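Local coordinates for aminotransferase (Paracoccus denitrificans, PDB 4GRX), which probably transfers amino groups between amines and keto acids or aldehydes, as a pyridoxal-phosphate-dependent class III omega-aminotransferase, at residues Ile381-Ala395 against Gly430-Thr442. Sequence-based numbering, arbitrary orientation.
Sequences IGEYRGIGFMWALEA and GQSIVLCPPFILT
Trp391 and Leu393 pair antiparallel with Leu435 and Ile433, so that strand 390-395 is the middle of a three-stranded sheet; the outer strand 381-387 runs into it through the type II' turn Ile387-Met390. Leu393 and Ile433 bond in both directions, Leu393 N to Ile433 O at 2.9 Å and Ile433 N to Leu393 O at 2.7 Å. A bond from Ala395 N to Gln431 O extends the series.

On one face, Ile433 lays CD1 against Leu393 CB at 3.9 Å and meets Ile381 CD1 roughly at right angles. Branched aliphatic chains suit this buried side. The other face is polar around Ser432. The edge of the Arg385 guanidinium reaches Ser432 OG through NH2 in a weak bond of 3.0 Å, while NH1 forms salt bridges to Glu383 and Glu394 and NE bonds to Val243 O. Beside them, Ala392 CB meets Val434 CG2 in a non-hydrogen-bonded pair. A water joins Glu394 OE2 to Ser432 OG, and Arg198 takes the same carboxylate oxygen, which would help to balance the buried charges. Beyond the strands, the Phe389 ring turns its edge to Pro438 O, with CE2 4.1 Å from Leu441 CB.

The sheet is consistent with the C-terminal small domain of fold-type I aminotransferases, Val434 lying about 9 Å from bound delta-amino valeric acid. Helix 443-463 covers the Leu393 and Leu435 side, helix 357-375 packs on Phe389 and Trp391, and the polar face meets helix 196-199.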
loop_
_atom_site.group_PDB
_atom_site.type_symbol
_atom_site.label_atom_id
_atom_site.label_comp_id
_atom_site.label_asym_id
_atom_site.label_seq_id
_atom_site.Cartn_x
_atom_site.Cartn_y
_atom_site.Cartn_z
ATOM N N ILE A 381 -0.988 -27.671 26.266
ATOM C CA ILE A 381 -1.287 -26.254 26.174
ATOM C C ILE A 381 -0.668 -25.607 27.394
ATOM O O ILE A 381 -0.945 -26.014 28.518
ATOM C CB ILE A 381 -2.807 -25.977 26.168
ATOM C CG1 ILE A 381 -3.487 -26.594 24.928
ATOM C CG2 ILE A 381 -3.084 -24.484 26.290
ATOM C CD1 ILE A 381 -2.766 -26.375 23.609
ATOM N N GLY A 382 0.179 -24.609 27.168
ATOM C CA GLY A 382 0.865 -23.904 28.247
ATOM C C GLY A 382 -0.017 -22.888 28.936
ATOM O O GLY A 382 0.063 -22.717 30.145
ATOM N N GLU A 383 -0.856 -22.211 28.155
ATOM C CA GLU A 383 -1.747 -21.158 28.647
ATOM C C GLU A 383 -2.765 -20.794 27.574
ATOM O O GLU A 383 -2.589 -21.113 26.389
ATOM C CB GLU A 383 -0.955 -19.901 29.040
ATOM C CG GLU A 383 -0.505 -19.032 27.863
ATOM C CD GLU A 383 -0.054 -17.637 28.258
ATOM O OE1 GLU A 383 -0.263 -17.217 29.414
ATOM O OE2 GLU A 383 0.529 -16.947 27.406
ATOM N N TYR A 384 -3.833 -20.130 27.996
ATOM C CA TYR A 384 -4.724 -19.447 27.065
ATOM C C TYR A 384 -4.657 -17.967 27.433
ATOM O O TYR A 384 -4.274 -17.633 28.552
ATOM C CB TYR A 384 -6.163 -19.979 27.155
ATOM C CG TYR A 384 -6.890 -19.526 28.393
ATOM C CD1 TYR A 384 -6.830 -20.280 29.579
ATOM C CD2 TYR A 384 -7.617 -18.327 28.398
ATOM C CE1 TYR A 384 -7.486 -19.860 30.724
ATOM C CE2 TYR A 384 -8.273 -17.898 29.543
ATOM C CZ TYR A 384 -8.207 -18.671 30.697
ATOM O OH TYR A 384 -8.861 -18.244 31.821
ATOM N N ARG A 385 -5.023 -17.098 26.492
ATOM C CA ARG A 385 -4.909 -15.651 26.667
ATOM C C ARG A 385 -5.682 -14.907 25.581
ATOM O O ARG A 385 -5.953 -15.443 24.501
ATOM C CB ARG A 385 -3.438 -15.205 26.638
ATOM C CG ARG A 385 -2.696 -15.643 25.387
ATOM C CD ARG A 385 -1.301 -15.044 25.250
ATOM N NE ARG A 385 -0.828 -15.354 23.903
ATOM C CZ ARG A 385 -0.037 -16.377 23.587
ATOM N NH1 ARG A 385 0.440 -17.191 24.516
ATOM N NH2 ARG A 385 0.284 -16.583 22.323
ATOM N N GLY A 386 -6.025 -13.662 25.884
ATOM C CA GLY A 386 -6.695 -12.796 24.939
ATOM C C GLY A 386 -7.788 -12.004 25.614
ATOM O O GLY A 386 -7.793 -11.834 26.836
ATOM N N ILE A 387 -8.735 -11.547 24.803
ATOM C CA ILE A 387 -9.801 -10.671 25.264
ATOM C C ILE A 387 -10.835 -10.521 24.139
ATOM O O ILE A 387 -10.500 -10.702 22.958
ATOM C CB ILE A 387 -9.211 -9.312 25.713
ATOM C CG1 ILE A 387 -10.234 -8.495 26.514
ATOM C CG2 ILE A 387 -8.594 -8.557 24.523
ATOM C CD1 ILE A 387 -9.616 -7.388 27.343
ATOM N N GLY A 388 -12.083 -10.205 24.498
ATOM C CA GLY A 388 -13.143 -10.005 23.515
ATOM C C GLY A 388 -13.200 -11.149 22.524
ATOM O O GLY A 388 -13.360 -12.299 22.915
ATOM N N PHE A 389 -13.054 -10.838 21.242
ATOM C CA PHE A 389 -13.034 -11.874 20.205
ATOM C C PHE A 389 -11.649 -12.056 19.587
ATOM O O PHE A 389 -11.518 -12.205 18.363
ATOM C CB PHE A 389 -14.052 -11.558 19.110
ATOM C CG PHE A 389 -15.391 -12.204 19.308
ATOM C CD1 PHE A 389 -15.894 -12.443 20.589
ATOM C CD2 PHE A 389 -16.169 -12.553 18.203
ATOM C CE1 PHE A 389 -17.138 -13.029 20.761
ATOM C CE2 PHE A 389 -17.415 -13.131 18.368
ATOM C CZ PHE A 389 -17.905 -13.369 19.652
ATOM N N MET A 390 -10.612 -12.028 20.423
ATOM C CA MET A 390 -9.268 -12.361 19.974
ATOM C C MET A 390 -8.543 -13.173 21.040
ATOM O O MET A 390 -8.420 -12.748 22.192
ATOM C CB MET A 390 -8.499 -11.110 19.538
ATOM C CG MET A 390 -8.180 -10.107 20.628
ATOM S SD MET A 390 -7.436 -8.603 19.978
ATOM C CE MET A 390 -5.910 -9.173 19.218
ATOM N N TRP A 391 -8.103 -14.367 20.658
ATOM C CA TRP A 391 -7.643 -15.368 21.628
ATOM C C TRP A 391 -6.582 -16.264 21.068
ATOM O O TRP A 391 -6.486 -16.449 19.836
ATOM C CB TRP A 391 -8.815 -16.220 22.087
ATOM C CG TRP A 391 -9.871 -15.436 22.826
ATOM C CD1 TRP A 391 -11.010 -14.848 22.297
ATOM C CD2 TRP A 391 -9.903 -15.106 24.264
ATOM N NE1 TRP A 391 -11.722 -14.196 23.269
ATOM C CE2 TRP A 391 -11.114 -14.310 24.472
ATOM C CE3 TRP A 391 -9.082 -15.379 25.353
ATOM C CZ2 TRP A 391 -11.467 -13.822 25.727
ATOM C CZ3 TRP A 391 -9.445 -14.882 26.614
ATOM C CH2 TRP A 391 -10.604 -14.121 26.794
ATOM N N ALA A 392 -5.772 -16.823 21.967
ATOM C CA ALA A 392 -4.762 -17.808 21.587
ATOM C C ALA A 392 -4.473 -18.868 22.656
ATOM O O ALA A 392 -4.507 -18.594 23.862
ATOM C CB ALA A 392 -3.480 -17.135 21.142
ATOM N N LEU A 393 -4.214 -20.083 22.175
ATOM C CA LEU A 393 -3.704 -21.179 22.971
ATOM C C LEU A 393 -2.220 -21.408 22.632
ATOM O O LEU A 393 -1.839 -21.438 21.464
ATOM C CB LEU A 393 -4.510 -22.431 22.662
ATOM C CG LEU A 393 -5.992 -22.355 23.021
ATOM C CD1 LEU A 393 -6.854 -23.140 22.034
ATOM C CD2 LEU A 393 -6.223 -22.808 24.462
ATOM N N GLU A 394 -1.383 -21.556 23.649
ATOM C CA GLU A 394 0.038 -21.814 23.406
ATOM C C GLU A 394 0.385 -23.299 23.532
ATOM O O GLU A 394 0.217 -23.883 24.594
ATOM C CB GLU A 394 0.881 -21.025 24.383
ATOM C CG GLU A 394 2.358 -21.206 24.144
ATOM C CD GLU A 394 2.944 -20.183 23.185
ATOM O OE1 GLU A 394 2.253 -19.196 22.817
ATOM O OE2 GLU A 394 4.119 -20.372 22.813
ATOM N N ALA A 395 0.867 -23.910 22.457
ATOM C CA ALA A 395 1.234 -25.327 22.501
ATOM C C ALA A 395 2.626 -25.529 23.082
ATOM O O ALA A 395 3.581 -24.834 22.708
ATOM C CB ALA A 395 1.142 -25.956 21.120
ATOM N N GLY A 430 3.314 -19.371 14.747
ATOM C CA GLY A 430 4.274 -20.031 15.615
ATOM C C GLY A 430 3.546 -21.157 16.299
ATOM O O GLY A 430 2.732 -21.830 15.675
ATOM N N GLN A 431 3.794 -21.340 17.589
ATOM C CA GLN A 431 3.048 -22.339 18.351
ATOM C C GLN A 431 1.861 -21.730 19.121
ATOM O O GLN A 431 1.363 -22.309 20.094
ATOM C CB GLN A 431 3.990 -23.178 19.226
ATOM C CG GLN A 431 5.018 -23.935 18.387
ATOM C CD GLN A 431 5.832 -24.957 19.154
ATOM O OE1 GLN A 431 5.404 -25.481 20.186
ATOM N NE2 GLN A 431 7.014 -25.270 18.634
ATOM N N SER A 432 1.408 -20.570 18.642
ATOM C CA SER A 432 0.244 -19.863 19.177
ATOM C C SER A 432 -0.964 -20.127 18.292
ATOM O O SER A 432 -1.051 -19.581 17.182
ATOM C CB SER A 432 0.511 -18.348 19.219
ATOM O OG SER A 432 1.583 -18.025 20.088
ATOM N N ILE A 433 -1.882 -20.971 18.767
ATOM C CA ILE A 433 -3.137 -21.249 18.067
ATOM C C ILE A 433 -4.106 -20.081 18.253
ATOM O O ILE A 433 -4.628 -19.851 19.349
ATOM C CB ILE A 433 -3.782 -22.532 18.596
ATOM C CG1 ILE A 433 -2.757 -23.666 18.600
ATOM C CG2 ILE A 433 -5.031 -22.886 17.789
ATOM C CD1 ILE A 433 -2.828 -24.538 19.833
ATOM N N VAL A 434 -4.349 -19.353 17.168
ATOM C CA VAL A 434 -5.088 -18.101 17.216
ATOM C C VAL A 434 -6.526 -18.282 16.758
ATOM O O VAL A 434 -6.815 -19.014 15.813
ATOM C CB VAL A 434 -4.384 -17.030 16.363
ATOM C CG1 VAL A 434 -5.221 -15.775 16.236
ATOM C CG2 VAL A 434 -3.038 -16.692 16.968
ATOM N N LEU A 435 -7.430 -17.611 17.450
ATOM C CA LEU A 435 -8.827 -17.619 17.098
ATOM C C LEU A 435 -9.296 -16.176 17.094
ATOM O O LEU A 435 -9.170 -15.457 18.111
ATOM C CB LEU A 435 -9.607 -18.445 18.110
ATOM C CG LEU A 435 -9.411 -19.964 18.137
ATOM C CD1 LEU A 435 -10.254 -20.571 19.254
ATOM C CD2 LEU A 435 -9.758 -20.615 16.795
ATOM N N CYS A 436 -9.782 -15.732 15.938
ATOM C CA CYS A 436 -10.290 -14.368 15.777
ATOM C C CYS A 436 -11.452 -14.327 14.785
ATOM O O CYS A 436 -11.351 -13.697 13.718
ATOM C CB CYS A 436 -9.165 -13.391 15.379
ATOM S SG CYS A 436 -8.297 -13.764 13.831
ATOM N N PRO A 437 -12.574 -14.988 15.147
ATOM C CA PRO A 437 -13.721 -15.165 14.248
ATOM C C PRO A 437 -14.454 -13.846 13.946
ATOM O O PRO A 437 -14.275 -12.869 14.673
ATOM C CB PRO A 437 -14.648 -16.116 15.032
ATOM C CG PRO A 437 -14.087 -16.232 16.414
ATOM C CD PRO A 437 -12.910 -15.326 16.543
ATOM N N PRO A 438 -15.289 -13.811 12.885
ATOM C CA PRO A 438 -16.085 -12.588 12.690
ATOM C C PRO A 438 -16.977 -12.268 13.900
ATOM O O PRO A 438 -17.337 -13.149 14.695
ATOM C CB PRO A 438 -16.962 -12.924 11.481
ATOM C CG PRO A 438 -16.300 -14.073 10.811
ATOM C CD PRO A 438 -15.633 -14.851 11.899
ATOM N N PHE A 439 -17.326 -10.995 14.024
ATOM C CA PHE A 439 -18.231 -10.543 15.074
ATOM C C PHE A 439 -19.646 -11.131 14.937
ATOM O O PHE A 439 -20.323 -11.346 15.934
ATOM C CB PHE A 439 -18.278 -9.010 15.112
ATOM C CG PHE A 439 -16.935 -8.340 15.362
ATOM C CD1 PHE A 439 -16.792 -6.967 15.156
ATOM C CD2 PHE A 439 -15.817 -9.066 15.797
ATOM C CE1 PHE A 439 -15.575 -6.338 15.391
ATOM C CE2 PHE A 439 -14.596 -8.439 16.028
ATOM C CZ PHE A 439 -14.474 -7.072 15.826
ATOM N N ILE A 440 -20.085 -11.411 13.714
ATOM C CA ILE A 440 -21.425 -11.982 13.457
ATOM C C ILE A 440 -21.622 -13.428 13.957
ATOM O O ILE A 440 -22.645 -14.070 13.660
ATOM C CB ILE A 440 -21.803 -11.916 11.957
ATOM C CG1 ILE A 440 -20.834 -12.762 11.115
ATOM C CG2 ILE A 440 -21.810 -10.472 11.471
ATOM C CD1 ILE A 440 -21.469 -13.344 9.872
ATOM N N LEU A 441 -20.654 -13.923 14.723
ATOM C CA LEU A 441 -20.603 -15.316 15.160
ATOM C C LEU A 441 -21.658 -15.650 16.217
ATOM O O LEU A 441 -21.740 -14.968 17.250
ATOM C CB LEU A 441 -19.214 -15.653 15.710
ATOM C CG LEU A 441 -18.935 -17.144 15.886
ATOM C CD1 LEU A 441 -18.450 -17.750 14.570
ATOM C CD2 LEU A 441 -17.920 -17.365 16.996
ATOM N N THR A 442 -22.421 -16.717 15.958
ATOM C CA THR A 442 -23.512 -17.163 16.832
ATOM C C THR A 442 -23.014 -18.209 17.836
ATOM O O THR A 442 -22.034 -18.905 17.572
ATOM C CB THR A 442 -24.700 -17.767 16.025
ATOM O OG1 THR A 442 -24.345 -19.062 15.505
ATOM C CG2 THR A 442 -25.156 -16.846 14.877
HETATM O O HOH W 1 4.239 -18.975 20.330
#